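Local coordinates for protein cytosolic IMP-GMP specific 5'-nucleotidase (Legionella pneumophila subsp. pneumophila, PDB 4OHF) that probably hydrolyses the 5'-phosphate of nucleoside monophosphates such as IMP and GMP as a magnesium-dependent cytosolic nucleotidase of the HAD superfamily, at residues Val73-Lys77 with Asn120-Ile124; Asn80-Leu84 with Trp406-Arg411; Leu84-Ile90 with Ile112-Leu116; Ile305-Leu310 with Tyr421-Phe426. All coordinates share one frame. Residues are numbered along the deposited sequence.

Interaction 1: residues Val73-Lys77 with Asn120-Ile124; sequences VIDSK and NYMAI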
# COMPACT_ATOMS: atom_id res chain seq x y z
N VAL B 73 -11.01 -15.07 14.53
CA VAL B 73 -10.54 -14.62 13.22
C VAL B 73 -10.64 -15.74 12.17
O VAL B 73 -10.27 -16.89 12.43
CB VAL B 73 -9.06 -14.17 13.27
CG1 VAL B 73 -8.58 -13.83 11.87
CG2 VAL B 73 -8.90 -12.99 14.21
N ILE B 74 -11.12 -15.39 10.99
CA ILE B 74 -11.24 -16.39 9.93
C ILE B 74 -10.11 -16.33 8.90
O ILE B 74 -9.85 -15.29 8.29
CB ILE B 74 -12.59 -16.27 9.20
CG1 ILE B 74 -13.71 -16.72 10.14
CG2 ILE B 74 -12.57 -17.12 7.94
CD1 ILE B 74 -15.09 -16.80 9.48
N ASP B 75 -9.43 -17.46 8.74
CA ASP B 75 -8.34 -17.59 7.77
C ASP B 75 -9.00 -18.23 6.55
O ASP B 75 -9.05 -19.45 6.44
CB ASP B 75 -7.25 -18.50 8.34
CG ASP B 75 -6.12 -18.77 7.36
OD1 ASP B 75 -5.08 -19.30 7.79
OD2 ASP B 75 -6.27 -18.45 6.15
N SER B 76 -9.54 -17.38 5.67
CA SER B 76 -10.24 -17.85 4.48
C SER B 76 -9.36 -18.69 3.58
O SER B 76 -9.82 -19.66 2.97
CB SER B 76 -10.82 -16.65 3.70
OG SER B 76 -9.83 -15.67 3.47
N LYS B 77 -8.09 -18.33 3.51
CA LYS B 77 -7.14 -19.04 2.68
C LYS B 77 -7.16 -20.54 2.98
O LYS B 77 -7.35 -21.35 2.09
CB LYS B 77 -5.74 -18.48 2.91
CG LYS B 77 -4.59 -19.19 2.19
CD LYS B 77 -3.26 -18.81 2.86
CE LYS B 77 -2.05 -19.51 2.26
NZ LYS B 77 -0.87 -19.38 3.17
N ASN B 120 -6.16 -12.03 3.49
CA ASN B 120 -6.65 -13.41 3.62
C ASN B 120 -7.42 -13.63 4.92
O ASN B 120 -8.29 -14.48 5.00
CB ASN B 120 -5.50 -14.42 3.54
CG ASN B 120 -5.12 -14.78 2.11
OD1 ASN B 120 -5.98 -15.14 1.31
ND2 ASN B 120 -3.83 -14.69 1.79
N TYR B 121 -7.07 -12.86 5.95
CA TYR B 121 -7.72 -13.00 7.23
C TYR B 121 -8.91 -12.06 7.35
O TYR B 121 -8.83 -10.90 6.95
CB TYR B 121 -6.74 -12.70 8.37
CG TYR B 121 -5.55 -13.63 8.40
CD1 TYR B 121 -4.32 -13.24 7.88
CD2 TYR B 121 -5.67 -14.91 8.95
CE1 TYR B 121 -3.23 -14.10 7.91
CE2 TYR B 121 -4.59 -15.78 8.97
CZ TYR B 121 -3.37 -15.37 8.45
OH TYR B 121 -2.30 -16.24 8.48
N MET B 122 -10.02 -12.58 7.87
CA MET B 122 -11.22 -11.79 8.08
C MET B 122 -11.35 -11.62 9.59
O MET B 122 -11.57 -12.58 10.31
CB MET B 122 -12.43 -12.53 7.51
CG MET B 122 -12.36 -12.72 6.01
SD MET B 122 -13.71 -13.69 5.30
CE MET B 122 -14.88 -12.38 4.84
N ALA B 123 -11.18 -10.38 10.05
CA ALA B 123 -11.24 -10.10 11.48
C ALA B 123 -12.18 -8.97 11.86
O ALA B 123 -11.88 -8.15 12.72
CB ALA B 123 -9.83 -9.79 12.01
N ILE B 124 -13.35 -8.93 11.22
CA ILE B 124 -14.32 -7.89 11.53
C ILE B 124 -15.31 -8.28 12.62
O ILE B 124 -15.98 -9.31 12.55
CB ILE B 124 -15.12 -7.48 10.26
CG1 ILE B 124 -15.06 -8.60 9.20
CG2 ILE B 124 -14.55 -6.17 9.72
CD1 ILE B 124 -15.52 -9.98 9.69
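Ile74 and Met122 face each other as an antiparallel hydrogen-bonded pair: Ile74 N donates to Met122 O at 2.9 Å, and Met122 N donates to Ile74 O at 2.7 Å, both nearly linear. Their side chains share one face of the sheet. The paired backbones bring Ile74 CB within 4.1 Å of Met122 CB. Both side chains then take m at chi1, and the methionine runs on in t at chi2, its end leading away from the partner strand. Ile74 packs against Phe132 and Tyr136 of helix 129-143, whereas Met122 meets Ala157 of helix 153-170. Strand 121-122 is the edge strand, within this chain, of a five-stranded antiparallel sheet, and this pairing joins it to strand 73-75. On the other face the non-hydrogen-bonded pair Asp75 and Tyr121 come together. At m, the end of Tyr121 comes nearer the partner strand, with Tyr121 CE2 3.7 Å from Asp75 CG, while Asp75, at t, has its carboxylate hydrogen-bonded to the hydroxyl of Tyr109. Val73, also t, places CG1 4.1 Å from Tyr121 CB and CG2 4.0 Å from Ala123 CB. Past the strand end, Ser76 takes the p rotamer, which brings OG to a very short 2.5 Å hydrogen bond with Asn120 O; the same carbonyl oxygen also accepts from Ser76 N at 3.2 Å.

Interaction 2: residues Asn80-Leu84 with Trp406-Arg411; sequences NILKL and WERVFR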
# COMPACT_ATOMS: atom_id res chain seq x y z
N ASN B 80 -9.65 -22.00 8.08
CA ASN B 80 -9.42 -22.16 9.51
C ASN B 80 -9.98 -21.00 10.34
O ASN B 80 -10.23 -19.91 9.82
CB ASN B 80 -7.91 -22.28 9.80
CG ASN B 80 -7.28 -23.49 9.12
OD1 ASN B 80 -7.84 -24.59 9.12
ND2 ASN B 80 -6.10 -23.28 8.55
N ILE B 81 -10.17 -21.24 11.63
CA ILE B 81 -10.68 -20.23 12.54
C ILE B 81 -9.68 -20.10 13.67
O ILE B 81 -9.31 -21.09 14.29
CB ILE B 81 -12.06 -20.62 13.08
CG1 ILE B 81 -13.04 -20.79 11.92
CG2 ILE B 81 -12.56 -19.54 14.04
CD1 ILE B 81 -14.46 -21.17 12.36
N LEU B 82 -9.26 -18.87 13.95
CA LEU B 82 -8.25 -18.62 14.97
C LEU B 82 -8.61 -17.75 16.18
O LEU B 82 -9.42 -16.83 16.09
CB LEU B 82 -7.03 -17.99 14.29
CG LEU B 82 -6.66 -18.54 12.91
CD1 LEU B 82 -5.49 -17.76 12.37
CD2 LEU B 82 -6.29 -20.03 13.00
N LYS B 83 -7.98 -18.07 17.30
CA LYS B 83 -8.11 -17.35 18.57
C LYS B 83 -6.74 -16.66 18.70
O LYS B 83 -5.73 -17.32 18.95
CB LYS B 83 -8.27 -18.34 19.73
CG LYS B 83 -9.22 -17.93 20.88
CD LYS B 83 -8.84 -16.65 21.59
CE LYS B 83 -9.77 -16.37 22.76
NZ LYS B 83 -9.67 -17.41 23.83
N LEU B 84 -6.70 -15.35 18.53
CA LEU B 84 -5.44 -14.62 18.60
C LEU B 84 -5.21 -13.82 19.88
O LEU B 84 -6.14 -13.47 20.58
CB LEU B 84 -5.33 -13.67 17.40
CG LEU B 84 -4.81 -14.17 16.06
CD1 LEU B 84 -5.17 -15.62 15.82
CD2 LEU B 84 -5.38 -13.28 14.98
N TRP B 406 -13.20 -22.50 22.85
CA TRP B 406 -12.44 -21.26 22.77
C TRP B 406 -11.98 -20.54 24.02
O TRP B 406 -11.20 -19.58 23.92
CB TRP B 406 -13.19 -20.27 21.89
CG TRP B 406 -13.59 -20.84 20.59
CD1 TRP B 406 -14.79 -21.42 20.26
CD2 TRP B 406 -12.77 -20.95 19.44
NE1 TRP B 406 -14.76 -21.87 18.96
CE2 TRP B 406 -13.53 -21.60 18.44
CE3 TRP B 406 -11.46 -20.55 19.14
CZ2 TRP B 406 -13.02 -21.86 17.16
CZ3 TRP B 406 -10.96 -20.81 17.88
CH2 TRP B 406 -11.73 -21.46 16.90
N GLU B 407 -12.43 -20.97 25.18
CA GLU B 407 -12.02 -20.30 26.41
C GLU B 407 -12.65 -18.91 26.44
O GLU B 407 -13.68 -18.69 25.80
CB GLU B 407 -10.49 -20.26 26.49
CG GLU B 407 -9.88 -21.59 26.92
CD GLU B 407 -8.49 -21.87 26.33
OE1 GLU B 407 -7.85 -22.87 26.73
OE2 GLU B 407 -8.04 -21.10 25.44
N ARG B 408 -12.03 -17.97 27.15
CA ARG B 408 -12.55 -16.61 27.29
C ARG B 408 -12.47 -15.69 26.09
O ARG B 408 -11.57 -15.80 25.25
CB ARG B 408 -11.88 -15.91 28.47
CG ARG B 408 -12.49 -16.25 29.80
CD ARG B 408 -11.66 -15.72 30.95
NE ARG B 408 -10.69 -16.71 31.38
CZ ARG B 408 -9.89 -16.53 32.42
NH1 ARG B 408 -9.95 -15.40 33.11
NH2 ARG B 408 -9.03 -17.49 32.77
N VAL B 409 -13.41 -14.76 26.04
CA VAL B 409 -13.46 -13.78 24.96
C VAL B 409 -12.31 -12.79 25.10
O VAL B 409 -11.69 -12.44 24.10
CB VAL B 409 -14.80 -12.99 24.99
CG1 VAL B 409 -14.71 -11.78 24.09
CG2 VAL B 409 -15.94 -13.89 24.55
N PHE B 410 -12.02 -12.36 26.33
CA PHE B 410 -10.98 -11.37 26.57
C PHE B 410 -9.57 -11.89 26.82
O PHE B 410 -8.61 -11.13 26.81
CB PHE B 410 -11.39 -10.45 27.73
CG PHE B 410 -12.56 -9.54 27.41
CD1 PHE B 410 -12.35 -8.24 26.94
CD2 PHE B 410 -13.88 -9.98 27.57
CE1 PHE B 410 -13.42 -7.40 26.65
CE2 PHE B 410 -14.95 -9.14 27.29
CZ PHE B 410 -14.73 -7.86 26.83
N ARG B 411 -9.43 -13.20 27.02
CA ARG B 411 -8.10 -13.76 27.28
C ARG B 411 -7.67 -14.77 26.24
O ARG B 411 -8.47 -15.59 25.80
CB ARG B 411 -8.06 -14.41 28.67
CG ARG B 411 -8.18 -13.44 29.84
CD ARG B 411 -6.97 -12.51 29.96
NE ARG B 411 -7.34 -11.10 29.78
CZ ARG B 411 -7.95 -10.34 30.70
NH1 ARG B 411 -8.26 -10.84 31.89
NH2 ARG B 411 -8.23 -9.06 30.42
O HOH W 1 -7.67 -18.37 25.66
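Lys83 stretches along the edge of the Trp406 indole, its CG 3.9 Å from Trp406 CE3, and buries more surface than any other residue of the contact. Its ammonium then enters a bend of the 406-411 segment lined with backbone carbonyls: NZ donates to Trp406 O at 2.7 Å, to Arg408 O at 2.9 Å and to Arg411 O at 2.9 Å. A water 2.9 Å from Lys83 NZ also accepts from it, so three protons are shared among four acceptors; this water donates to Glu407 OE2 at 2.8 Å, linking two charges too far apart for a salt bridge. The lysine probably helps to fix this irregular segment. Ile81, two residues back on the same side of the strand, adds an apolar contact, CG2 to Trp406 CH2 at 3.5 Å, while the indole NE1 is hydrogen-bonded to Asp67 O. Strand 80-84 lies between strands 73-75 and 90-95, and the 406-411 segment, which follows the long helix 374-399, packs against it, with Phe410 against helices 327-336 and 418-426.

Interaction 3: residues Leu84-Ile90 with Ile112-Leu116; sequences LSRYGAI and IYVDL. With 5GP (guanosine-5'-monophosphate), chain E.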
# COMPACT_ATOMS: atom_id res chain seq x y z
N LEU B 84 -6.70 -15.35 18.53
CA LEU B 84 -5.44 -14.62 18.60
C LEU B 84 -5.21 -13.82 19.88
O LEU B 84 -6.14 -13.47 20.58
CB LEU B 84 -5.33 -13.67 17.40
CG LEU B 84 -4.81 -14.17 16.06
CD1 LEU B 84 -5.17 -15.62 15.82
CD2 LEU B 84 -5.38 -13.28 14.98
N SER B 85 -3.94 -13.55 20.16
CA SER B 85 -3.56 -12.77 21.34
C SER B 85 -3.56 -11.35 20.83
O SER B 85 -3.69 -11.13 19.63
CB SER B 85 -2.15 -13.12 21.78
OG SER B 85 -1.20 -12.61 20.86
N ARG B 86 -3.39 -10.38 21.72
CA ARG B 86 -3.40 -8.99 21.30
C ARG B 86 -2.35 -8.66 20.24
O ARG B 86 -2.52 -7.72 19.48
CB ARG B 86 -3.24 -8.03 22.49
CG ARG B 86 -1.88 -8.04 23.15
CD ARG B 86 -1.45 -6.60 23.49
NE ARG B 86 -2.39 -5.90 24.36
CZ ARG B 86 -3.00 -4.75 24.04
NH1 ARG B 86 -2.77 -4.18 22.86
NH2 ARG B 86 -3.86 -4.18 24.89
N TYR B 87 -1.27 -9.44 20.18
CA TYR B 87 -0.24 -9.18 19.18
C TYR B 87 -0.34 -10.12 18.00
O TYR B 87 0.58 -10.22 17.19
CB TYR B 87 1.15 -9.26 19.81
CG TYR B 87 1.40 -8.14 20.81
CD1 TYR B 87 1.92 -8.41 22.07
CD2 TYR B 87 1.05 -6.83 20.50
CE1 TYR B 87 2.08 -7.40 23.00
CE2 TYR B 87 1.21 -5.81 21.42
CZ TYR B 87 1.72 -6.11 22.67
OH TYR B 87 1.82 -5.11 23.60
N GLY B 88 -1.46 -10.83 17.90
CA GLY B 88 -1.65 -11.74 16.80
C GLY B 88 -1.05 -13.12 16.98
O GLY B 88 -0.85 -13.83 16.01
N ALA B 89 -0.75 -13.51 18.22
CA ALA B 89 -0.20 -14.84 18.47
C ALA B 89 -1.34 -15.86 18.46
O ALA B 89 -2.39 -15.64 19.06
CB ALA B 89 0.52 -14.88 19.80
N ILE B 90 -1.13 -16.97 17.76
CA ILE B 90 -2.15 -18.01 17.69
C ILE B 90 -2.21 -18.80 18.99
O ILE B 90 -1.34 -19.61 19.29
CB ILE B 90 -1.89 -18.98 16.52
CG1 ILE B 90 -1.95 -18.21 15.20
CG2 ILE B 90 -2.93 -20.09 16.53
CD1 ILE B 90 -1.75 -19.08 13.99
N ILE B 112 4.13 -18.12 14.93
CA ILE B 112 3.09 -18.14 15.94
C ILE B 112 2.22 -16.89 15.72
O ILE B 112 1.07 -16.84 16.15
CB ILE B 112 3.69 -18.12 17.37
CG1 ILE B 112 2.58 -18.38 18.41
CG2 ILE B 112 4.35 -16.78 17.65
CD1 ILE B 112 1.98 -19.78 18.34
N TYR B 113 2.79 -15.90 15.03
CA TYR B 113 2.10 -14.65 14.75
C TYR B 113 1.52 -14.62 13.33
O TYR B 113 2.10 -15.19 12.41
CB TYR B 113 3.04 -13.45 14.92
CG TYR B 113 3.77 -13.38 16.25
CD1 TYR B 113 5.13 -13.69 16.34
CD2 TYR B 113 3.11 -12.98 17.42
CE1 TYR B 113 5.81 -13.60 17.55
CE2 TYR B 113 3.78 -12.88 18.63
CZ TYR B 113 5.14 -13.19 18.69
OH TYR B 113 5.82 -13.09 19.88
N VAL B 114 0.38 -13.95 13.16
CA VAL B 114 -0.27 -13.84 11.86
C VAL B 114 -0.42 -12.36 11.54
O VAL B 114 -0.60 -11.54 12.44
CB VAL B 114 -1.68 -14.50 11.86
CG1 VAL B 114 -1.57 -15.97 12.23
CG2 VAL B 114 -2.60 -13.78 12.82
N ASP B 115 -0.34 -12.02 10.26
CA ASP B 115 -0.46 -10.62 9.86
C ASP B 115 -1.89 -10.31 9.47
O ASP B 115 -2.33 -10.70 8.38
CB ASP B 115 0.46 -10.34 8.67
CG ASP B 115 0.71 -8.86 8.47
OD1 ASP B 115 -0.21 -8.05 8.71
OD2 ASP B 115 1.83 -8.51 8.06
N LEU B 116 -2.62 -9.61 10.34
CA LEU B 116 -4.01 -9.26 10.06
C LEU B 116 -4.07 -8.32 8.87
O LEU B 116 -5.11 -8.18 8.24
CB LEU B 116 -4.68 -8.60 11.28
CG LEU B 116 -4.93 -9.42 12.56
CD1 LEU B 116 -5.75 -10.65 12.24
CD2 LEU B 116 -3.60 -9.82 13.19
P 5GP E . 2.04 -0.38 13.76
O1P 5GP E . 1.72 0.86 12.99
O2P 5GP E . 1.99 -0.14 15.25
O3P 5GP E . 3.39 -0.97 13.38
O5' 5GP E . 0.98 -1.53 13.37
C5' 5GP E . -0.42 -1.35 13.57
C4' 5GP E . -1.01 -2.52 14.36
O4' 5GP E . -0.43 -2.80 15.64
C3' 5GP E . -2.52 -2.43 14.67
O3' 5GP E . -3.38 -2.38 13.49
C2' 5GP E . -2.69 -3.68 15.52
O2' 5GP E . -3.08 -4.81 14.66
C1' 5GP E . -1.30 -3.84 16.21
N9 5GP E . -1.35 -3.69 17.73
C8 5GP E . -1.65 -4.62 18.65
N7 5GP E . -1.59 -4.11 19.91
C5 5GP E . -1.24 -2.80 19.77
C6 5GP E . -1.01 -1.72 20.66
O6 5GP E . -1.13 -1.91 21.90
N1 5GP E . -0.65 -0.48 20.16
C2 5GP E . -0.51 -0.27 18.83
N2 5GP E . -0.16 0.96 18.37
N3 5GP E . -0.74 -1.30 17.93
C4 5GP E . -1.09 -2.55 18.39
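Ile90, Ile112 and Val114 bury almost equal areas, close to 58 Å² each, and carry the contact. The backbone of Ile90 is fixed by a 2.7 Å hydrogen bond from its N to Ile112 O, and its side chain reaches across to Val114, CD1 to CG1 at 3.6 Å. Ile112 closes from the other end, its CG1 4.3 Å from Ala89 CB. Val114 completes the pairing: its N donates to Gly88 O at 3.1 Å, and its CG2 lies 3.6 Å from Leu84 CD2. Between these two bonds Ala89 and Tyr113 form a single beta bridge. Gly88 closes a type I turn that starts at Ser85; its positive phi and the nearness of Val114 O leave little room for a CB. Ser85 OG accepts from Tyr87 N at 3.2 Å, an ST turn, and from Ala89 N at 2.8 Å. Arg86 NH1 makes a weak 3.2 Å hydrogen bond to N7 of bound GMP, which Arg86 NH1 of the second subunit also binds. Backbone bonds and aliphatic packing thus join the segments, while Ser85 braces the turn, leaving Arg86 to bond the guanine and the Tyr87 ring to lie beside it, the Tyr87 hydroxyl being hydrogen-bonded to Asp424 of the second subunit.

Interaction 4: residues Ile305-Leu310 with Tyr421-Phe426; sequences IYGDIL and YQVDRF. With 5GP (guanosine-5'-monophosphate), chain E.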
# COMPACT_ATOMS: atom_id res chain seq x y z
N ILE B 305 -16.91 -3.22 16.99
CA ILE B 305 -15.84 -2.40 16.41
C ILE B 305 -15.95 -2.31 14.90
O ILE B 305 -15.95 -3.33 14.21
CB ILE B 305 -14.44 -2.95 16.74
CG1 ILE B 305 -14.08 -2.64 18.20
CG2 ILE B 305 -13.40 -2.29 15.85
CD1 ILE B 305 -14.93 -3.35 19.19
N TYR B 306 -16.02 -1.08 14.40
CA TYR B 306 -16.13 -0.83 12.95
C TYR B 306 -14.85 -1.09 12.17
O TYR B 306 -14.18 -0.16 11.71
CB TYR B 306 -16.58 0.63 12.71
CG TYR B 306 -18.03 0.86 13.05
CD1 TYR B 306 -19.03 0.36 12.23
CD2 TYR B 306 -18.40 1.51 14.23
CE1 TYR B 306 -20.37 0.49 12.57
CE2 TYR B 306 -19.74 1.64 14.59
CZ TYR B 306 -20.72 1.12 13.75
OH TYR B 306 -22.05 1.20 14.08
N GLY B 307 -14.51 -2.36 12.01
CA GLY B 307 -13.32 -2.71 11.26
C GLY B 307 -12.06 -2.00 11.74
O GLY B 307 -11.64 -2.19 12.88
N ASP B 308 -11.47 -1.18 10.86
CA ASP B 308 -10.23 -0.47 11.19
C ASP B 308 -10.38 0.66 12.20
O ASP B 308 -10.94 1.71 11.91
CB ASP B 308 -9.58 0.07 9.92
CG ASP B 308 -8.24 0.74 10.20
OD1 ASP B 308 -7.39 0.11 10.86
OD2 ASP B 308 -8.04 1.89 9.74
N ILE B 309 -9.84 0.42 13.39
CA ILE B 309 -9.90 1.36 14.50
C ILE B 309 -9.07 2.62 14.22
O ILE B 309 -9.44 3.72 14.63
CB ILE B 309 -9.38 0.70 15.80
CG1 ILE B 309 -10.08 -0.65 16.00
CG2 ILE B 309 -9.64 1.60 16.99
CD1 ILE B 309 -9.65 -1.40 17.26
N LEU B 310 -7.96 2.45 13.52
CA LEU B 310 -7.07 3.57 13.20
C LEU B 310 -7.70 4.59 12.25
O LEU B 310 -7.79 5.78 12.58
CB LEU B 310 -5.76 3.02 12.61
CG LEU B 310 -4.61 3.96 12.22
CD1 LEU B 310 -4.81 4.48 10.79
CD2 LEU B 310 -4.49 5.11 13.24
N TYR B 421 -7.68 -6.41 22.83
CA TYR B 421 -6.92 -5.27 22.34
C TYR B 421 -7.83 -4.30 21.59
O TYR B 421 -7.78 -3.09 21.81
CB TYR B 421 -5.77 -5.74 21.41
CG TYR B 421 -5.54 -4.82 20.22
CD1 TYR B 421 -6.04 -5.13 18.95
CD2 TYR B 421 -4.92 -3.57 20.38
CE1 TYR B 421 -5.94 -4.23 17.88
CE2 TYR B 421 -4.81 -2.66 19.32
CZ TYR B 421 -5.32 -3.00 18.08
OH TYR B 421 -5.22 -2.08 17.05
N GLN B 422 -8.67 -4.83 20.71
CA GLN B 422 -9.59 -4.00 19.94
C GLN B 422 -10.47 -3.18 20.86
O GLN B 422 -10.63 -1.97 20.68
CB GLN B 422 -10.48 -4.87 19.05
CG GLN B 422 -9.81 -5.38 17.79
CD GLN B 422 -10.82 -6.09 16.90
OE1 GLN B 422 -11.17 -7.26 17.13
NE2 GLN B 422 -11.32 -5.38 15.88
N VAL B 423 -11.07 -3.85 21.85
CA VAL B 423 -11.92 -3.15 22.81
C VAL B 423 -11.11 -2.04 23.49
O VAL B 423 -11.57 -0.90 23.60
CB VAL B 423 -12.47 -4.12 23.88
CG1 VAL B 423 -13.01 -3.35 25.06
CG2 VAL B 423 -13.56 -4.97 23.27
N ASP B 424 -9.91 -2.38 23.93
CA ASP B 424 -9.07 -1.41 24.60
C ASP B 424 -8.70 -0.23 23.70
O ASP B 424 -8.64 0.90 24.17
CB ASP B 424 -7.79 -2.09 25.10
CG ASP B 424 -6.94 -1.18 25.96
OD1 ASP B 424 -7.50 -0.58 26.91
OD2 ASP B 424 -5.72 -1.04 25.70
N ARG B 425 -8.46 -0.47 22.41
CA ARG B 425 -8.05 0.61 21.51
C ARG B 425 -9.21 1.48 21.03
O ARG B 425 -9.03 2.67 20.76
CB ARG B 425 -7.30 0.04 20.31
CG ARG B 425 -6.63 1.10 19.44
CD ARG B 425 -6.31 0.56 18.05
NE ARG B 425 -5.07 1.10 17.49
CZ ARG B 425 -4.79 2.40 17.37
NH1 ARG B 425 -5.67 3.32 17.77
NH2 ARG B 425 -3.64 2.76 16.82
N PHE B 426 -10.39 0.88 20.92
CA PHE B 426 -11.54 1.61 20.44
C PHE B 426 -12.41 2.23 21.52
O PHE B 426 -12.96 3.30 21.31
CB PHE B 426 -12.38 0.69 19.55
CG PHE B 426 -13.70 1.29 19.13
CD1 PHE B 426 -14.80 1.26 19.98
CD2 PHE B 426 -13.84 1.89 17.88
CE1 PHE B 426 -16.03 1.81 19.59
CE2 PHE B 426 -15.05 2.44 17.47
CZ PHE B 426 -16.15 2.41 18.33
P 5GP E . 2.04 -0.38 13.76
O1P 5GP E . 1.72 0.86 12.99
O2P 5GP E . 1.99 -0.14 15.25
O3P 5GP E . 3.39 -0.97 13.38
O5' 5GP E . 0.98 -1.53 13.37
C5' 5GP E . -0.42 -1.35 13.57
C4' 5GP E . -1.01 -2.52 14.36
O4' 5GP E . -0.43 -2.80 15.64
C3' 5GP E . -2.52 -2.43 14.67
O3' 5GP E . -3.38 -2.38 13.49
C2' 5GP E . -2.69 -3.68 15.52
O2' 5GP E . -3.08 -4.81 14.66
C1' 5GP E . -1.30 -3.84 16.21
N9 5GP E . -1.35 -3.69 17.73
C8 5GP E . -1.65 -4.62 18.65
N7 5GP E . -1.59 -4.11 19.91
C5 5GP E . -1.24 -2.80 19.77
C6 5GP E . -1.01 -1.72 20.66
O6 5GP E . -1.13 -1.91 21.90
N1 5GP E . -0.65 -0.48 20.16
C2 5GP E . -0.51 -0.27 18.83
N2 5GP E . -0.16 0.96 18.37
N3 5GP E . -0.74 -1.30 17.93
C4 5GP E . -1.09 -2.55 18.39
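Residues 305-308 form a tight connection that turns into helix 309-315, with Tyr306 at the centre of an inverse gamma turn and Gly307 at positive phi, whereas 421-426 are the last residues of helix 418-426. The backbones come closest at Ile309 and Phe426, whose CA atoms are 6.2 Å apart. Asp308 is the N-cap of helix 309-315, its side chain bonded to Arg311 N. In this HAD-like fold the turn follows strand 298-302 and the magnesium ligand Asp303, and the contact lies near the metal site, the side chain of Phe426 being about 10 Å from the bound magnesium. No hydrogen bond crosses the interface. Ile309 has the largest area covered by the other segment, with CD1 3.6 Å from Gln422 O, and CG2 both 3.6 Å from Arg425 CD and 3.9 Å from Phe426 CB. Ile305 CG1 packs 4.0 Å from Phe426 CB. On the helix, Tyr421 turns one ring face to GMP, over C8, and its OH comes within 3.4 Å of the ribose C2'; Tyr87 of the second subunit packs against this tyrosine.

In the fold
From the N terminus, strand 73-75 is met first, and interaction 1 closes a loop of some forty residues when the chain returns at 120-124. Interaction 3 (84-90 with 112-116) is nested within that loop, and both belong to the small antiparallel sheet and its connections. Interaction 2 opens at strand 80-84, shares Leu84 with interaction 3 and closes only at 406-411, so it crosses interaction 1 and spans interaction 3. Interaction 4 opens at 305-310 and closes at 421-426; it crosses interaction 2 but follows interactions 1 and 3 in series. Arg86 of interaction 3 touches Tyr421 of interaction 4, bringing the small sheet and helix 418-426 together at the GMP site.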